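Long-range contact in phosphoglycerate oxidoreductase (PDB 4HY3), which probably binds NAD and reduces 2-keto acids such as hydroxypyruvate or glyoxylate, as in related D-2-hydroxyacid dehydrogenases: residues R28-L40 with H53-I66. Sequence-based numbering, arbitrary orientation.
Sequences RPLAISAPEPRSL and HSKYEIVEADPENI
Strands 30-34 and 57-60 pair in parallel, with Leu30 opposite Glu57 and Ser33 opposite Glu60. The backbone ladder alternates: Glu57 N donates to Pro29 O (3.0 Å), Ala31 N to Glu57 O, Val59 N to Ala31 O and Ser33 N to Val59 O (2.9 Å). A weak bond from Ala61 N to Ser33 O continues it past the strand.

The polar side-chain contact is at one end. Arg28, its chain bent at chi3 (17°), brings NH1 to His53 O (2.7 Å), which lies in the guanidinium plane; NH1 also bonds weakly to Ser54 O. These carbonyls belong to the last turn of helix 46-55.

Apolar contacts line both faces. Leu30 CD2 meets Val59 CG1 (3.9 Å), and Ile32 CG2 reaches Ala61 CB (3.6 Å). On the other face Ile58 CG2 touches Ser33 CB and Leu40 CD1. Pro29 CB abuts the edge of the Tyr56 ring, whose OH bonds Asp338. Glu36 crosses the Pro63 ring at about a right angle, but the exact fit is doubtful because their carbons come too close in the model. With an alanine here the CG and carboxylate are gone, and the Pro63 ring would probably lose part of its cover.

Helices 40-43 and 46-55 lie in the connection between the strands, a beta-alpha-beta crossover. Strand 57-60 is outermost within the chain; strand 30-34 also pairs with strand 77-82. Helix 320-338 packs on Ala31 and Tyr56, and Arg76 forms a salt bridge with Glu57.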
loop_
_atom_site.group_PDB
_atom_site.type_symbol
_atom_site.label_atom_id
_atom_site.label_comp_id
_atom_site.label_asym_id
_atom_site.label_seq_id
_atom_site.Cartn_x
_atom_site.Cartn_y
_atom_site.Cartn_z
ATOM N N ARG A 28 2.020 -39.334 -18.945
ATOM C CA ARG A 28 2.757 -38.214 -18.316
ATOM C C ARG A 28 3.729 -37.662 -19.343
ATOM O O ARG A 28 4.473 -38.411 -19.946
ATOM C CB ARG A 28 3.483 -38.715 -17.060
ATOM C CG ARG A 28 2.517 -39.092 -15.944
ATOM C CD ARG A 28 2.975 -40.230 -15.043
ATOM N NE ARG A 28 4.404 -40.501 -15.147
ATOM C CZ ARG A 28 5.326 -40.103 -14.277
ATOM N NH1 ARG A 28 4.992 -39.394 -13.197
ATOM N NH2 ARG A 28 6.587 -40.439 -14.491
ATOM N N PRO A 29 3.715 -36.347 -19.538
ATOM C CA PRO A 29 4.706 -35.599 -20.341
ATOM C C PRO A 29 6.139 -35.858 -19.893
ATOM O O PRO A 29 6.385 -36.093 -18.738
ATOM C CB PRO A 29 4.373 -34.129 -20.077
ATOM C CG PRO A 29 3.035 -34.130 -19.378
ATOM C CD PRO A 29 2.808 -35.475 -18.775
ATOM N N LEU A 30 7.076 -35.810 -20.811
ATOM C CA LEU A 30 8.451 -36.117 -20.498
ATOM C C LEU A 30 9.288 -34.862 -20.573
ATOM O O LEU A 30 9.171 -34.082 -21.519
ATOM C CB LEU A 30 9.018 -37.175 -21.453
ATOM C CG LEU A 30 10.472 -37.629 -21.246
ATOM C CD1 LEU A 30 10.707 -38.984 -21.897
ATOM C CD2 LEU A 30 11.499 -36.625 -21.765
ATOM N N ALA A 31 10.153 -34.706 -19.577
ATOM C CA ALA A 31 11.097 -33.620 -19.536
ATOM C C ALA A 31 12.506 -34.118 -19.246
ATOM O O ALA A 31 12.723 -34.909 -18.316
ATOM C CB ALA A 31 10.683 -32.596 -18.493
ATOM N N ILE A 32 13.462 -33.618 -20.029
ATOM C CA ILE A 32 14.871 -33.910 -19.847
ATOM C C ILE A 32 15.471 -32.970 -18.815
ATOM O O ILE A 32 15.273 -31.762 -18.845
ATOM C CB ILE A 32 15.613 -33.811 -21.192
ATOM C CG1 ILE A 32 14.913 -34.722 -22.196
ATOM C CG2 ILE A 32 17.088 -34.199 -21.051
ATOM C CD1 ILE A 32 15.500 -34.690 -23.584
ATOM N N SER A 33 16.213 -33.541 -17.881
ATOM C CA SER A 33 16.898 -32.744 -16.885
ATOM C C SER A 33 18.399 -32.640 -17.211
ATOM O O SER A 33 19.073 -33.632 -17.393
ATOM C CB SER A 33 16.625 -33.327 -15.508
ATOM O OG SER A 33 17.492 -32.783 -14.545
ATOM N N ALA A 34 18.898 -31.419 -17.320
ATOM C CA ALA A 34 20.307 -31.150 -17.663
ATOM C C ALA A 34 20.583 -29.774 -17.103
ATOM O O ALA A 34 20.849 -28.824 -17.848
ATOM C CB ALA A 34 20.510 -31.157 -19.169
ATOM N N PRO A 35 20.449 -29.650 -15.782
ATOM C CA PRO A 35 20.444 -28.371 -15.069
ATOM C C PRO A 35 21.812 -27.820 -14.667
ATOM O O PRO A 35 21.926 -26.653 -14.259
ATOM C CB PRO A 35 19.640 -28.697 -13.819
ATOM C CG PRO A 35 19.898 -30.150 -13.601
ATOM C CD PRO A 35 19.967 -30.766 -14.950
ATOM N N GLU A 36 22.823 -28.671 -14.760
ATOM C CA GLU A 36 24.228 -28.365 -14.450
ATOM C C GLU A 36 24.632 -26.987 -14.923
ATOM O O GLU A 36 24.297 -26.610 -16.030
ATOM C CB GLU A 36 25.051 -29.380 -15.200
ATOM C CG GLU A 36 24.154 -30.415 -15.873
ATOM C CD GLU A 36 23.748 -31.584 -14.975
ATOM O OE1 GLU A 36 24.108 -31.585 -13.787
ATOM O OE2 GLU A 36 23.056 -32.513 -15.464
ATOM N N PRO A 37 25.353 -26.207 -14.106
ATOM C CA PRO A 37 25.933 -26.397 -12.775
ATOM C C PRO A 37 24.884 -26.304 -11.652
ATOM O O PRO A 37 25.246 -26.222 -10.506
ATOM C CB PRO A 37 26.865 -25.178 -12.668
ATOM C CG PRO A 37 26.078 -24.086 -13.321
ATOM C CD PRO A 37 25.478 -24.785 -14.536
ATOM N N ARG A 38 23.604 -26.253 -11.983
ATOM C CA ARG A 38 22.567 -26.326 -10.972
ATOM C C ARG A 38 22.181 -27.790 -10.882
ATOM O O ARG A 38 22.722 -28.594 -11.662
ATOM C CB ARG A 38 21.382 -25.498 -11.409
ATOM C CG ARG A 38 21.718 -24.024 -11.561
ATOM C CD ARG A 38 21.465 -23.263 -10.274
ATOM N NE ARG A 38 22.556 -22.329 -9.988
ATOM C CZ ARG A 38 22.717 -21.123 -10.538
ATOM N NH1 ARG A 38 21.866 -20.650 -11.444
ATOM N NH2 ARG A 38 23.747 -20.386 -10.168
ATOM N N SER A 39 21.292 -28.156 -9.954
ATOM C CA SER A 39 20.787 -29.527 -9.908
ATOM C C SER A 39 19.369 -29.607 -9.366
ATOM O O SER A 39 18.968 -28.803 -8.530
ATOM C CB SER A 39 21.669 -30.386 -9.017
ATOM O OG SER A 39 21.397 -30.102 -7.640
ATOM N N LEU A 40 18.640 -30.639 -9.781
ATOM C CA LEU A 40 17.350 -30.948 -9.166
ATOM C C LEU A 40 17.325 -30.874 -7.636
ATOM O O LEU A 40 16.439 -30.228 -7.048
ATOM C CB LEU A 40 16.844 -32.301 -9.649
ATOM C CG LEU A 40 16.660 -32.319 -11.156
ATOM C CD1 LEU A 40 16.111 -33.660 -11.610
ATOM C CD2 LEU A 40 15.768 -31.165 -11.592
ATOM N N HIS A 53 7.737 -35.153 -10.002
ATOM C CA HIS A 53 7.857 -36.520 -10.536
ATOM C C HIS A 53 6.559 -37.203 -10.549
ATOM O O HIS A 53 6.362 -38.199 -11.220
ATOM C CB HIS A 53 8.819 -37.337 -9.741
ATOM C CG HIS A 53 10.260 -36.935 -9.937
ATOM N ND1 HIS A 53 10.912 -37.142 -11.077
ATOM C CD2 HIS A 53 11.175 -36.331 -9.061
ATOM C CE1 HIS A 53 12.183 -36.704 -10.949
ATOM N NE2 HIS A 53 12.343 -36.214 -9.722
ATOM N N SER A 54 5.631 -36.666 -9.787
ATOM C CA SER A 54 4.349 -37.257 -9.750
ATOM C C SER A 54 3.759 -36.884 -11.045
ATOM O O SER A 54 3.001 -37.633 -11.598
ATOM C CB SER A 54 3.521 -36.671 -8.638
ATOM O OG SER A 54 2.226 -37.236 -8.698
ATOM N N LYS A 55 4.142 -35.731 -11.572
ATOM C CA LYS A 55 3.493 -35.241 -12.770
ATOM C C LYS A 55 4.169 -35.540 -14.084
ATOM O O LYS A 55 3.501 -35.614 -15.077
ATOM C CB LYS A 55 3.250 -33.748 -12.646
ATOM C CG LYS A 55 2.301 -33.217 -13.691
ATOM C CD LYS A 55 1.764 -31.865 -13.274
ATOM C CE LYS A 55 0.395 -31.654 -13.898
ATOM N NZ LYS A 55 0.212 -30.192 -14.088
ATOM N N TYR A 56 5.494 -35.674 -14.105
ATOM C CA TYR A 56 6.276 -35.833 -15.354
ATOM C C TYR A 56 7.225 -37.027 -15.277
ATOM O O TYR A 56 7.580 -37.448 -14.176
ATOM C CB TYR A 56 7.102 -34.560 -15.631
ATOM C CG TYR A 56 6.276 -33.294 -15.630
ATOM C CD1 TYR A 56 5.615 -32.858 -16.778
ATOM C CD2 TYR A 56 6.132 -32.535 -14.474
ATOM C CE1 TYR A 56 4.844 -31.690 -16.766
ATOM C CE2 TYR A 56 5.374 -31.381 -14.460
ATOM C CZ TYR A 56 4.733 -30.966 -15.602
ATOM O OH TYR A 56 3.970 -29.841 -15.553
ATOM N N GLU A 57 7.634 -37.564 -16.427
ATOM C CA GLU A 57 8.816 -38.405 -16.473
ATOM C C GLU A 57 10.017 -37.502 -16.634
ATOM O O GLU A 57 10.220 -36.882 -17.710
ATOM C CB GLU A 57 8.815 -39.304 -17.680
ATOM C CG GLU A 57 7.477 -39.887 -18.061
ATOM C CD GLU A 57 7.549 -40.674 -19.362
ATOM O OE1 GLU A 57 6.434 -40.904 -19.934
ATOM O OE2 GLU A 57 8.705 -41.040 -19.783
ATOM N N ILE A 58 10.821 -37.424 -15.580
ATOM C CA ILE A 58 12.013 -36.595 -15.625
ATOM C C ILE A 58 13.267 -37.420 -15.775
ATOM O O ILE A 58 13.738 -37.973 -14.794
ATOM C CB ILE A 58 12.111 -35.717 -14.383
ATOM C CG1 ILE A 58 11.091 -34.597 -14.502
ATOM C CG2 ILE A 58 13.516 -35.155 -14.196
ATOM C CD1 ILE A 58 9.995 -34.802 -13.516
ATOM N N VAL A 59 13.786 -37.528 -16.998
ATOM C CA VAL A 59 15.030 -38.277 -17.253
ATOM C C VAL A 59 16.249 -37.378 -17.108
ATOM O O VAL A 59 16.425 -36.399 -17.862
ATOM C CB VAL A 59 15.037 -39.089 -18.603
ATOM C CG1 VAL A 59 13.817 -38.825 -19.450
ATOM C CG2 VAL A 59 16.298 -38.879 -19.411
ATOM N N GLU A 60 17.063 -37.700 -16.106
ATOM C CA GLU A 60 18.381 -37.058 -15.948
ATOM C C GLU A 60 19.289 -37.460 -17.097
ATOM O O GLU A 60 19.246 -38.586 -17.574
ATOM C CB GLU A 60 18.998 -37.390 -14.601
ATOM C CG GLU A 60 18.734 -36.307 -13.561
ATOM C CD GLU A 60 18.656 -36.862 -12.152
ATOM O OE1 GLU A 60 18.069 -37.931 -11.998
ATOM O OE2 GLU A 60 19.168 -36.255 -11.191
ATOM N N ALA A 61 20.049 -36.509 -17.581
ATOM C CA ALA A 61 20.784 -36.648 -18.794
ATOM C C ALA A 61 22.031 -35.811 -18.680
ATOM O O ALA A 61 22.099 -34.856 -17.912
ATOM C CB ALA A 61 19.961 -36.157 -19.955
ATOM N N ASP A 62 23.023 -36.194 -19.465
ATOM C CA ASP A 62 24.327 -35.586 -19.466
ATOM C C ASP A 62 24.232 -34.383 -20.367
ATOM O O ASP A 62 23.915 -34.517 -21.531
ATOM C CB ASP A 62 25.304 -36.629 -20.013
ATOM C CG ASP A 62 26.687 -36.083 -20.330
ATOM O OD1 ASP A 62 27.437 -36.864 -20.983
ATOM O OD2 ASP A 62 27.039 -34.928 -19.945
ATOM N N PRO A 63 24.490 -33.188 -19.826
ATOM C CA PRO A 63 24.330 -32.023 -20.705
ATOM C C PRO A 63 25.270 -32.034 -21.938
ATOM O O PRO A 63 24.790 -31.748 -23.055
ATOM C CB PRO A 63 24.561 -30.825 -19.781
ATOM C CG PRO A 63 25.265 -31.382 -18.582
ATOM C CD PRO A 63 24.892 -32.827 -18.450
ATOM N N GLU A 64 26.552 -32.401 -21.784
ATOM C CA GLU A 64 27.460 -32.488 -22.961
ATOM C C GLU A 64 27.025 -33.487 -24.039
ATOM O O GLU A 64 27.548 -33.446 -25.158
ATOM C CB GLU A 64 28.924 -32.785 -22.591
ATOM C CG GLU A 64 29.631 -31.851 -21.607
ATOM C CD GLU A 64 29.433 -30.357 -21.841
ATOM O OE1 GLU A 64 28.890 -29.944 -22.899
ATOM O OE2 GLU A 64 29.834 -29.590 -20.928
ATOM N N ASN A 65 26.086 -34.378 -23.721
ATOM C CA ASN A 65 25.617 -35.367 -24.692
ATOM C C ASN A 65 24.078 -35.548 -24.757
ATOM O O ASN A 65 23.570 -36.642 -24.533
ATOM C CB ASN A 65 26.332 -36.704 -24.431
ATOM C CG ASN A 65 25.928 -37.805 -25.412
ATOM O OD1 ASN A 65 25.720 -38.971 -25.019
ATOM N ND2 ASN A 65 25.809 -37.442 -26.698
ATOM N N ILE A 66 23.334 -34.489 -25.075
ATOM C CA ILE A 66 21.874 -34.618 -25.194
ATOM C C ILE A 66 21.572 -35.528 -26.362
ATOM O O ILE A 66 20.688 -36.401 -26.276
ATOM C CB ILE A 66 21.115 -33.270 -25.386
ATOM C CG1 ILE A 66 21.029 -32.476 -24.092
ATOM C CG2 ILE A 66 19.676 -33.503 -25.806
ATOM C CD1 ILE A 66 20.758 -33.300 -22.860
#